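Local coordinates for beta-glucuronidase (uncultured Clostridium sp., PDB 6U7J), which hydrolyses beta-D-glucuronides as a family 2 glycoside hydrolase of gut bacteria and is linked to the reactivation of estrogens, at residues D15-Q20 and Q273-L278; R81-P86 and G135-T140; R87-Q92 and L190-K195; E196-I201 and I269-D274. One frame throughout, in Å; residues are numbered along the deposited sequence.

Interaction 1 of 4, residues D15-Q20 and Q273-L278; sequences DNEARQ and QDHYTL
An Asx turn just ahead of the first long strand of the sugar-binding domain meets the outermost strand, 274-280, of a four-stranded sheet in the family 2 immunoglobulin-like domain. Asn16 OD1 takes the backbone NH groups of both Ala18 and Arg19, the first at 2.6 Å from Ala18 N, so the amide is held while its other end works across the contact: Asn16 ND2 gives a hydrogen bond to His275 O, reaching it from above the carbonyl plane. Arg19 runs straight from CG to NE and grips Asp274 side-on. Arg19 NE donates to Asp274 OD1 at 2.9 Å. Arg19 NH2 donates to Asp274 OD2 at 2.8 Å, and both carboxylate oxygens accept on their syn lone pairs, with guanidinium and carboxylate only 6° from coplanar. The contact fastens two beta domains through a buried ion pair, and Arg19 NH2 also reaches Ile198 O. Asp274 OD1 has a second donor, His275 N. Over one guanidinium face lies the rim of the Tyr276 ring, CD2 being 3.6 Å from Arg19 NH1. Glu17, bent at chi2, brings its carboxylate to the ring edge of His275, whose ND1 donates to Glu17 OE1 over 2.8 Å, nearly straight (169°). His275 NE2 is bonded to Asp268, so carboxylates flank the imidazole through both nitrogens, which would tend to stabilise its protonated form. Ala18 CB touches Gln273 O at 3.3 Å.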
# COMPACT_ATOMS: atom_id res chain seq x y z
N ASP B 15 7.86 -45.29 6.56
CA ASP B 15 9.00 -45.79 7.33
C ASP B 15 8.49 -46.71 8.43
O ASP B 15 7.61 -46.32 9.21
CB ASP B 15 9.80 -44.66 7.98
CG ASP B 15 10.66 -43.90 6.99
OD1 ASP B 15 10.46 -42.67 6.88
OD2 ASP B 15 11.52 -44.52 6.33
N ASN B 16 9.07 -47.91 8.53
CA ASN B 16 8.81 -48.79 9.67
C ASN B 16 10.00 -49.72 9.87
O ASN B 16 11.13 -49.38 9.50
CB ASN B 16 7.50 -49.57 9.47
CG ASN B 16 7.43 -50.31 8.15
OD1 ASN B 16 8.40 -50.95 7.73
ND2 ASN B 16 6.29 -50.24 7.48
N GLU B 17 9.78 -50.90 10.46
CA GLU B 17 10.89 -51.84 10.65
C GLU B 17 11.35 -52.47 9.34
O GLU B 17 12.46 -53.02 9.28
CB GLU B 17 10.49 -52.94 11.63
CG GLU B 17 9.70 -54.07 10.99
CD GLU B 17 8.23 -53.74 10.85
OE1 GLU B 17 7.84 -52.56 11.04
OE2 GLU B 17 7.45 -54.69 10.54
N ALA B 18 10.52 -52.40 8.29
CA ALA B 18 10.72 -53.10 7.03
C ALA B 18 11.04 -52.19 5.86
O ALA B 18 11.82 -52.57 4.99
CB ALA B 18 9.47 -53.92 6.67
N ARG B 19 10.42 -51.01 5.79
CA ARG B 19 10.60 -50.08 4.68
C ARG B 19 11.25 -48.80 5.19
O ARG B 19 11.07 -48.41 6.35
CB ARG B 19 9.27 -49.75 4.00
CG ARG B 19 8.46 -50.94 3.51
CD ARG B 19 7.12 -50.49 2.94
NE ARG B 19 6.37 -51.57 2.28
CZ ARG B 19 5.57 -51.39 1.24
NH1 ARG B 19 5.42 -50.18 0.71
NH2 ARG B 19 4.92 -52.41 0.71
N GLN B 20 12.00 -48.14 4.30
CA GLN B 20 12.65 -46.90 4.68
C GLN B 20 12.61 -45.91 3.51
O GLN B 20 12.50 -46.33 2.35
CB GLN B 20 14.09 -47.11 5.14
CG GLN B 20 14.61 -45.95 5.96
CD GLN B 20 16.02 -46.16 6.50
OE1 GLN B 20 16.83 -46.90 5.92
NE2 GLN B 20 16.31 -45.51 7.62
N GLN B 273 8.38 -60.51 5.12
CA GLN B 273 9.22 -59.51 5.77
C GLN B 273 8.63 -58.11 5.68
O GLN B 273 9.10 -57.22 6.40
CB GLN B 273 10.62 -59.52 5.15
CG GLN B 273 11.42 -60.80 5.43
CD GLN B 273 11.74 -60.96 6.91
OE1 GLN B 273 12.56 -60.23 7.47
NE2 GLN B 273 11.06 -61.91 7.56
N ASP B 274 7.60 -57.90 4.85
CA ASP B 274 7.04 -56.58 4.61
C ASP B 274 6.06 -56.17 5.71
O ASP B 274 5.56 -56.98 6.49
CB ASP B 274 6.32 -56.54 3.26
CG ASP B 274 6.10 -55.12 2.76
OD1 ASP B 274 6.67 -54.20 3.39
OD2 ASP B 274 5.38 -54.93 1.74
N HIS B 275 5.77 -54.87 5.75
CA HIS B 275 4.83 -54.29 6.70
C HIS B 275 4.31 -52.98 6.10
O HIS B 275 5.09 -52.21 5.51
CB HIS B 275 5.51 -54.06 8.06
CG HIS B 275 4.62 -53.44 9.10
ND1 HIS B 275 5.13 -52.77 10.20
CD2 HIS B 275 3.27 -53.40 9.23
CE1 HIS B 275 4.12 -52.35 10.96
NE2 HIS B 275 2.99 -52.71 10.39
N TYR B 276 3.00 -52.75 6.21
CA TYR B 276 2.40 -51.50 5.74
C TYR B 276 1.19 -51.17 6.61
O TYR B 276 0.37 -52.05 6.89
CB TYR B 276 1.95 -51.58 4.28
CG TYR B 276 1.71 -50.19 3.69
CD1 TYR B 276 0.50 -49.53 3.87
CD2 TYR B 276 2.72 -49.53 2.97
CE1 TYR B 276 0.28 -48.25 3.35
CE2 TYR B 276 2.51 -48.24 2.45
CZ TYR B 276 1.29 -47.62 2.64
OH TYR B 276 1.06 -46.36 2.13
N THR B 277 1.07 -49.90 6.99
CA THR B 277 0.00 -49.40 7.85
C THR B 277 -0.72 -48.23 7.17
O THR B 277 -0.16 -47.14 7.03
CB THR B 277 0.56 -48.96 9.20
OG1 THR B 277 1.30 -50.03 9.78
CG2 THR B 277 -0.57 -48.55 10.14
N LEU B 278 -1.96 -48.47 6.76
CA LEU B 278 -2.76 -47.49 6.03
C LEU B 278 -3.82 -46.88 6.95
O LEU B 278 -4.69 -47.62 7.44
CB LEU B 278 -3.43 -48.15 4.82
CG LEU B 278 -4.35 -47.24 4.01
CD1 LEU B 278 -3.54 -46.29 3.12
CD2 LEU B 278 -5.28 -48.08 3.16

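Interaction 2 of 4, residues R81-P86 and G135-T140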
# COMPACT_ATOMS: atom_id res chain seq x y z
N ARG B 81 21.20 -33.98 -9.49
CA ARG B 81 21.86 -34.13 -8.20
C ARG B 81 22.41 -35.54 -8.08
O ARG B 81 22.16 -36.41 -8.92
CB ARG B 81 20.91 -33.79 -7.04
CG ARG B 81 19.84 -34.83 -6.77
CD ARG B 81 19.27 -34.69 -5.38
NE ARG B 81 20.15 -35.28 -4.38
CZ ARG B 81 20.08 -35.07 -3.07
NH1 ARG B 81 19.15 -34.26 -2.56
NH2 ARG B 81 20.93 -35.66 -2.27
N LYS B 82 23.18 -35.76 -7.02
CA LYS B 82 23.71 -37.07 -6.70
C LYS B 82 23.02 -37.64 -5.47
O LYS B 82 22.56 -36.90 -4.60
CB LYS B 82 25.23 -36.97 -6.50
CG LYS B 82 25.94 -36.93 -7.86
CD LYS B 82 27.35 -36.39 -7.81
CE LYS B 82 27.87 -36.11 -9.23
NZ LYS B 82 27.27 -34.89 -9.86
N PHE B 83 22.91 -38.97 -5.42
CA PHE B 83 22.36 -39.66 -4.26
C PHE B 83 23.12 -40.95 -4.01
O PHE B 83 23.82 -41.47 -4.88
CB PHE B 83 20.84 -39.92 -4.39
CG PHE B 83 20.46 -40.99 -5.39
CD1 PHE B 83 20.20 -40.66 -6.70
CD2 PHE B 83 20.30 -42.31 -4.99
CE1 PHE B 83 19.81 -41.63 -7.61
CE2 PHE B 83 19.93 -43.28 -5.90
CZ PHE B 83 19.67 -42.94 -7.21
N ALA B 84 22.99 -41.47 -2.79
CA ALA B 84 23.73 -42.64 -2.35
C ALA B 84 22.78 -43.78 -2.02
O ALA B 84 21.72 -43.55 -1.41
CB ALA B 84 24.58 -42.31 -1.13
N VAL B 85 23.14 -44.99 -2.43
CA VAL B 85 22.50 -46.20 -1.94
C VAL B 85 23.39 -46.78 -0.84
O VAL B 85 24.56 -47.09 -1.12
CB VAL B 85 22.27 -47.24 -3.06
CG1 VAL B 85 21.48 -48.44 -2.51
CG2 VAL B 85 21.51 -46.62 -4.22
N PRO B 86 22.90 -46.91 0.39
CA PRO B 86 23.72 -47.49 1.45
C PRO B 86 24.01 -48.97 1.18
O PRO B 86 23.23 -49.66 0.51
CB PRO B 86 22.87 -47.31 2.71
CG PRO B 86 21.68 -46.46 2.30
CD PRO B 86 21.52 -46.65 0.83
N GLY B 135 26.54 -46.88 -3.15
CA GLY B 135 27.22 -45.60 -3.13
C GLY B 135 26.63 -44.60 -4.10
O GLY B 135 25.41 -44.58 -4.32
N GLU B 136 27.49 -43.80 -4.71
CA GLU B 136 27.09 -42.59 -5.43
C GLU B 136 26.40 -42.91 -6.76
O GLU B 136 26.85 -43.77 -7.52
CB GLU B 136 28.32 -41.72 -5.67
CG GLU B 136 28.09 -40.54 -6.56
CD GLU B 136 28.89 -39.33 -6.12
OE1 GLU B 136 28.74 -38.89 -4.95
OE2 GLU B 136 29.68 -38.81 -6.95
N ASN B 137 25.30 -42.20 -7.02
CA ASN B 137 24.58 -42.23 -8.30
C ASN B 137 24.31 -40.80 -8.76
O ASN B 137 24.31 -39.86 -7.96
CB ASN B 137 23.25 -43.00 -8.18
CG ASN B 137 23.46 -44.50 -7.93
OD1 ASN B 137 23.32 -45.31 -8.84
ND2 ASN B 137 23.79 -44.86 -6.69
N ARG B 138 24.08 -40.63 -10.06
CA ARG B 138 23.75 -39.33 -10.63
C ARG B 138 22.32 -39.36 -11.14
O ARG B 138 21.95 -40.27 -11.90
CB ARG B 138 24.71 -38.95 -11.77
CG ARG B 138 24.41 -37.59 -12.39
CD ARG B 138 25.59 -37.03 -13.21
NE ARG B 138 25.96 -37.92 -14.31
CZ ARG B 138 25.36 -37.92 -15.49
NH1 ARG B 138 24.37 -37.06 -15.74
NH2 ARG B 138 25.73 -38.78 -16.43
N LEU B 139 21.53 -38.38 -10.73
CA LEU B 139 20.12 -38.29 -11.08
C LEU B 139 19.91 -37.02 -11.88
O LEU B 139 20.20 -35.92 -11.39
CB LEU B 139 19.24 -38.31 -9.82
CG LEU B 139 17.74 -38.11 -10.04
CD1 LEU B 139 17.19 -39.12 -11.06
CD2 LEU B 139 16.96 -38.21 -8.73
N THR B 140 19.44 -37.17 -13.12
CA THR B 140 19.20 -36.05 -14.02
C THR B 140 17.74 -36.07 -14.41
O THR B 140 17.22 -37.12 -14.82
CB THR B 140 20.10 -36.14 -15.28
OG1 THR B 140 21.44 -36.47 -14.89
CG2 THR B 140 20.08 -34.80 -16.05
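Six backbone hydrogen bonds tie 81-86 to 135-140, paired at Arg81 with Leu139, Phe83 with Asn137 and Val85 with Gly135. The donors Leu139 N to Arg81 O and Asn137 N to Phe83 O, both 2.7 Å, arrive nearly along the C=O axis. Between these pairs, CA-H groups add contacts, as from Lys82 CA to Asn137 O at 3.1 Å. Arg81 turns back on its own strand: NE and NH2 both hold Lys82 O, which lies in the guanidinium plane. On the face shared by Phe83, Asn137 and Leu139, Asn137 CB sits over the Phe83 ring in a CH-pi contact, 3.8 Å from the centroid and 18° off the normal. Phe83 chi1 of 71° puts CG in the crowded position and lays the ring across the neighbouring strand, where Leu139 CB meets its edge 4.0 Å from CD1. The Asn137 amide is fixed from outside by Asn133 and Asn110. On the other face the aliphatic part of Lys82 lies against Glu136, with CD 3.5 Å from OE2, though NZ stays 5.4 Å from that oxygen. Leu24, Leu109 and Leu96 continue the Phe83 side inward. The two strands are an antiparallel pair in the jelly-roll-like sugar-binding domain of family 2 glycosidases.

Interaction 3 of 4, residues R87-Q92 and L190-K195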
# COMPACT_ATOMS: atom_id res chain seq x y z
N ARG B 87 25.15 -49.44 1.71
CA ARG B 87 25.41 -50.87 1.78
C ARG B 87 24.25 -51.61 2.43
O ARG B 87 23.83 -52.67 1.96
CB ARG B 87 26.69 -51.15 2.56
CG ARG B 87 27.96 -51.12 1.73
CD ARG B 87 29.15 -51.63 2.51
NE ARG B 87 29.33 -50.91 3.76
CZ ARG B 87 30.31 -50.04 3.99
NH1 ARG B 87 31.21 -49.80 3.04
NH2 ARG B 87 30.38 -49.44 5.17
N LEU B 88 23.70 -51.04 3.50
CA LEU B 88 22.66 -51.71 4.28
C LEU B 88 21.35 -51.91 3.52
O LEU B 88 20.47 -52.60 4.04
CB LEU B 88 22.43 -50.92 5.56
CG LEU B 88 23.74 -50.87 6.36
CD1 LEU B 88 23.64 -49.97 7.56
CD2 LEU B 88 24.14 -52.28 6.79
N TRP B 89 21.20 -51.36 2.32
CA TRP B 89 20.05 -51.62 1.47
C TRP B 89 20.33 -52.68 0.42
O TRP B 89 19.51 -52.88 -0.49
CB TRP B 89 19.60 -50.32 0.77
CG TRP B 89 18.90 -49.31 1.65
CD1 TRP B 89 18.93 -49.25 3.01
CD2 TRP B 89 18.07 -48.21 1.23
NE1 TRP B 89 18.18 -48.19 3.46
CE2 TRP B 89 17.64 -47.54 2.39
CE3 TRP B 89 17.66 -47.74 -0.02
CZ2 TRP B 89 16.82 -46.41 2.34
CZ3 TRP B 89 16.84 -46.61 -0.07
CH2 TRP B 89 16.43 -45.97 1.10
N LYS B 90 21.48 -53.36 0.52
CA LYS B 90 22.02 -54.32 -0.43
C LYS B 90 21.00 -55.15 -1.20
O LYS B 90 21.00 -55.14 -2.44
CB LYS B 90 22.97 -55.27 0.31
CG LYS B 90 23.77 -56.19 -0.59
CD LYS B 90 24.85 -56.91 0.19
CE LYS B 90 24.28 -58.12 0.93
NZ LYS B 90 24.83 -58.25 2.31
N ASP B 91 20.12 -55.87 -0.50
CA ASP B 91 19.20 -56.80 -1.13
C ASP B 91 17.76 -56.31 -1.11
O ASP B 91 16.83 -57.13 -1.19
CB ASP B 91 19.30 -58.17 -0.46
CG ASP B 91 20.60 -58.87 -0.76
OD1 ASP B 91 20.91 -59.05 -1.95
OD2 ASP B 91 21.33 -59.21 0.20
N GLN B 92 17.53 -55.00 -1.02
CA GLN B 92 16.17 -54.51 -0.96
C GLN B 92 15.67 -54.10 -2.34
O GLN B 92 16.44 -53.88 -3.27
CB GLN B 92 16.06 -53.35 0.03
CG GLN B 92 16.63 -53.64 1.41
CD GLN B 92 16.12 -54.95 1.99
OE1 GLN B 92 16.90 -55.88 2.23
NE2 GLN B 92 14.82 -55.03 2.22
N LEU B 190 13.81 -41.63 -2.54
CA LEU B 190 14.28 -42.99 -2.79
C LEU B 190 13.88 -43.83 -1.58
O LEU B 190 14.23 -43.48 -0.45
CB LEU B 190 15.79 -43.02 -3.01
CG LEU B 190 16.35 -44.42 -3.30
CD1 LEU B 190 16.08 -44.82 -4.75
CD2 LEU B 190 17.84 -44.48 -3.00
N TYR B 191 13.16 -44.92 -1.81
CA TYR B 191 12.69 -45.73 -0.70
C TYR B 191 12.90 -47.22 -0.98
O TYR B 191 12.98 -47.64 -2.13
CB TYR B 191 11.22 -45.43 -0.39
CG TYR B 191 10.16 -45.93 -1.36
CD1 TYR B 191 9.61 -47.21 -1.23
CD2 TYR B 191 9.62 -45.09 -2.32
CE1 TYR B 191 8.59 -47.66 -2.08
CE2 TYR B 191 8.60 -45.51 -3.17
CZ TYR B 191 8.09 -46.81 -3.04
OH TYR B 191 7.08 -47.25 -3.88
N CYS B 192 12.99 -48.01 0.09
CA CYS B 192 13.23 -49.44 -0.03
C CYS B 192 12.08 -50.25 0.57
O CYS B 192 11.33 -49.77 1.43
CB CYS B 192 14.61 -49.85 0.59
SG CYS B 192 14.79 -49.73 2.38
N THR B 193 11.90 -51.46 0.04
CA THR B 193 10.99 -52.47 0.56
C THR B 193 11.64 -53.84 0.41
O THR B 193 12.61 -54.01 -0.35
CB THR B 193 9.62 -52.51 -0.16
OG1 THR B 193 9.76 -53.13 -1.45
CG2 THR B 193 8.96 -51.12 -0.29
N PRO B 194 11.12 -54.85 1.12
CA PRO B 194 11.49 -56.24 0.79
C PRO B 194 11.08 -56.58 -0.64
O PRO B 194 10.19 -55.95 -1.22
CB PRO B 194 10.69 -57.07 1.81
CG PRO B 194 10.45 -56.13 2.96
CD PRO B 194 10.28 -54.78 2.33
N LYS B 195 11.74 -57.60 -1.21
CA LYS B 195 11.45 -57.97 -2.59
C LYS B 195 10.08 -58.62 -2.75
O LYS B 195 9.52 -58.60 -3.85
CB LYS B 195 12.54 -58.89 -3.13
CG LYS B 195 13.92 -58.27 -3.08
CD LYS B 195 14.69 -58.48 -4.38
CE LYS B 195 15.95 -57.60 -4.40
NZ LYS B 195 17.00 -58.09 -5.34
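Leu190 starts the contact by sliding past the indole of Trp89, the two side chains running in opposite directions; its CD2 lies 3.8 Å from Trp89 CZ3. Its carbonyl oxygen stands at the edge of the same ring, close to CH2. Tyr191 points away, to the other side of the strand, where its hydroxyl bonds Glu125. Cys192 carries the heart of the contact. With chi1 of 68°, SG takes the crowded position between the backbone N and the carbonyl carbon, and this places SG over the face of the indole: SG is 3.8 Å from the centroid of the Trp89 five-membered ring and 17° off its normal, a sulfur-aromatic contact. Cys192 CB covers the neighbouring six-membered ring, 3.9 Å from its centroid, as a CH-pi contact, so one small residue spans both rings. The strand belongs to the beta-sandwich of the sugar-binding domain, and 87-92 connects strands 76-85 and 93-98: a 3-10 segment, 87-89, is followed by a type I turn from Trp89 to Gln92, and Trp89 CB points toward 190-195. Trp89 NE1 bonds Gln20 OE1, which would restrain the rotation of the indole; Gln20 of a second subunit packs on this tryptophan too. Further along, Thr193 O meets the CB of Gln92 at 3.5 Å, while its own hydroxyl gives a hydrogen bond to Pro194 O. Pro194 CA then lies 3.8 Å from Gln92 NE2, the Gln92 chain folding at chi2. Lys195 finally bends at chi2 and lays its CE against Asp91 O at 3.4 Å.

Interaction 4 of 4, residues E196-I201 and I269-D274; sequences EYIEDI and IYFGQD
One buried hydrogen bond anchors the contact: Ile198 N donates to Asp274 OD2 over 2.7 Å, almost along the C-O axis and close to straight at 168°. The same oxygen presses on the preceding residue, 3.1 Å from Tyr197 CA. Round this polar point the packing is apolar. Ile198 stretches its CD1 to Ile269 CG2 at 3.5 Å, the chains crossing obliquely, while its CG1 runs alongside Phe271 CB in the opposite direction. Further along the strand, Ile201 and Ile269 meet tip to tip, CD1 to CD1 at 3.6 Å, both with CG1 anti to the carbonyl carbon. The Phe271 ring turns its edge to the backbone, CE2 lying 3.8 Å from Tyr197 N. Asp274, its carboxylate also bonded to Arg19, ends a type II' turn that starts at Phe271, closed by Asp274 N to Phe271 O at 2.7 Å, with Gly272 at positive phi. Ile218 and Ile227, from neighbouring strands of the two sheets, extend the apolar layer, and Glu199 with Asp200 forms a classic bulge against Lys219. The axes of 198-201 and 269-271 come no closer than 9.7 Å, so these strands belong to separate sheets, the two-layer core of an immunoglobulin-like beta-sandwich as in family 2 glycosidases.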
# COMPACT_ATOMS: atom_id res chain seq x y z
N GLU B 196 9.52 -59.18 -1.68
CA GLU B 196 8.14 -59.63 -1.69
C GLU B 196 7.36 -58.67 -0.80
O GLU B 196 7.66 -58.56 0.39
CB GLU B 196 8.00 -61.08 -1.20
CG GLU B 196 8.97 -62.06 -1.87
CD GLU B 196 8.58 -63.53 -1.63
OE1 GLU B 196 8.76 -64.35 -2.56
OE2 GLU B 196 8.12 -63.85 -0.51
N TYR B 197 6.37 -57.99 -1.38
CA TYR B 197 5.90 -56.76 -0.76
C TYR B 197 4.46 -56.45 -1.15
O TYR B 197 3.94 -56.92 -2.17
CB TYR B 197 6.79 -55.58 -1.15
CG TYR B 197 6.62 -55.20 -2.60
CD1 TYR B 197 7.33 -55.86 -3.60
CD2 TYR B 197 5.74 -54.18 -2.98
CE1 TYR B 197 7.18 -55.52 -4.92
CE2 TYR B 197 5.58 -53.84 -4.31
CZ TYR B 197 6.30 -54.51 -5.27
OH TYR B 197 6.15 -54.17 -6.60
N ILE B 198 3.85 -55.58 -0.35
CA ILE B 198 2.49 -55.12 -0.58
C ILE B 198 2.49 -54.03 -1.65
O ILE B 198 3.16 -53.00 -1.49
CB ILE B 198 1.86 -54.62 0.73
CG1 ILE B 198 1.84 -55.75 1.77
CG2 ILE B 198 0.47 -54.06 0.49
CD1 ILE B 198 1.95 -55.27 3.20
N GLU B 199 1.75 -54.26 -2.74
CA GLU B 199 1.67 -53.36 -3.88
C GLU B 199 0.52 -52.36 -3.78
O GLU B 199 0.71 -51.16 -4.05
CB GLU B 199 1.52 -54.15 -5.18
CG GLU B 199 2.55 -55.25 -5.40
CD GLU B 199 2.35 -56.00 -6.72
OE1 GLU B 199 1.19 -56.21 -7.12
OE2 GLU B 199 3.34 -56.38 -7.36
N ASP B 200 -0.68 -52.82 -3.43
CA ASP B 200 -1.86 -51.97 -3.49
C ASP B 200 -2.86 -52.38 -2.41
O ASP B 200 -2.98 -53.56 -2.08
CB ASP B 200 -2.52 -52.05 -4.87
CG ASP B 200 -3.48 -50.90 -5.13
OD1 ASP B 200 -3.69 -50.08 -4.20
OD2 ASP B 200 -4.01 -50.80 -6.26
N ILE B 201 -3.56 -51.38 -1.86
CA ILE B 201 -4.59 -51.56 -0.85
C ILE B 201 -5.79 -50.72 -1.24
O ILE B 201 -5.65 -49.53 -1.53
CB ILE B 201 -4.12 -51.13 0.55
CG1 ILE B 201 -2.79 -51.78 0.94
CG2 ILE B 201 -5.21 -51.39 1.61
CD1 ILE B 201 -2.16 -51.07 2.14
N ILE B 269 -0.82 -54.25 8.23
CA ILE B 269 -0.64 -55.42 7.38
C ILE B 269 0.78 -55.95 7.52
O ILE B 269 1.75 -55.19 7.40
CB ILE B 269 -0.94 -55.09 5.91
CG1 ILE B 269 -2.31 -54.41 5.79
CG2 ILE B 269 -0.85 -56.33 5.04
CD1 ILE B 269 -2.60 -53.85 4.40
N TYR B 270 0.90 -57.26 7.75
CA TYR B 270 2.18 -57.95 7.78
C TYR B 270 2.20 -59.03 6.71
O TYR B 270 1.30 -59.88 6.66
CB TYR B 270 2.44 -58.56 9.16
CG TYR B 270 2.66 -57.53 10.25
CD1 TYR B 270 1.58 -56.94 10.90
CD2 TYR B 270 3.94 -57.15 10.64
CE1 TYR B 270 1.77 -55.99 11.90
CE2 TYR B 270 4.14 -56.23 11.63
CZ TYR B 270 3.06 -55.65 12.26
OH TYR B 270 3.28 -54.72 13.25
N PHE B 271 3.22 -59.00 5.85
CA PHE B 271 3.31 -59.90 4.70
C PHE B 271 4.77 -60.30 4.56
O PHE B 271 5.59 -59.53 4.04
CB PHE B 271 2.77 -59.24 3.44
CG PHE B 271 2.91 -60.07 2.19
CD1 PHE B 271 2.08 -61.17 1.97
CD2 PHE B 271 3.86 -59.75 1.23
CE1 PHE B 271 2.20 -61.94 0.81
CE2 PHE B 271 3.98 -60.51 0.06
CZ PHE B 271 3.16 -61.61 -0.14
N GLY B 272 5.10 -61.49 5.04
CA GLY B 272 6.47 -61.98 4.97
C GLY B 272 7.41 -61.12 5.79
O GLY B 272 7.28 -61.00 7.01
N GLN B 273 8.38 -60.51 5.12
CA GLN B 273 9.22 -59.51 5.77
C GLN B 273 8.63 -58.11 5.68
O GLN B 273 9.10 -57.22 6.40
CB GLN B 273 10.62 -59.52 5.15
CG GLN B 273 11.42 -60.80 5.43
CD GLN B 273 11.74 -60.96 6.91
OE1 GLN B 273 12.56 -60.23 7.47
NE2 GLN B 273 11.06 -61.91 7.56
N ASP B 274 7.60 -57.90 4.85
CA ASP B 274 7.04 -56.58 4.61
C ASP B 274 6.06 -56.17 5.71
O ASP B 274 5.56 -56.98 6.49
CB ASP B 274 6.32 -56.54 3.26
CG ASP B 274 6.10 -55.12 2.76
OD1 ASP B 274 6.67 -54.20 3.39
OD2 ASP B 274 5.38 -54.93 1.74

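How the interactions relate
Interactions 1 and 4 share Gln273 and Asp274, and the one carboxylate serves both: it takes the arginine of the N-terminal loop and a backbone NH of 196-201. Interaction 4 is otherwise apolar core within the immunoglobulin-like domain, whereas interaction 1 is polar, centred on a salt bridge, and spans two domains. Interactions 2 and 3 both reach one sheet of the sugar-binding domain, interaction 3 through a loop packed on strand 188-193, and touch through Phe83 and Leu190; the former is backbone pairing, the latter sulfur and indole packing. Gln20 links interactions 1 and 3. All four are largely buried, with exposed residues at their margins; interactions 1 to 3 border the second subunit at several residues, interaction 4 only through Gln273.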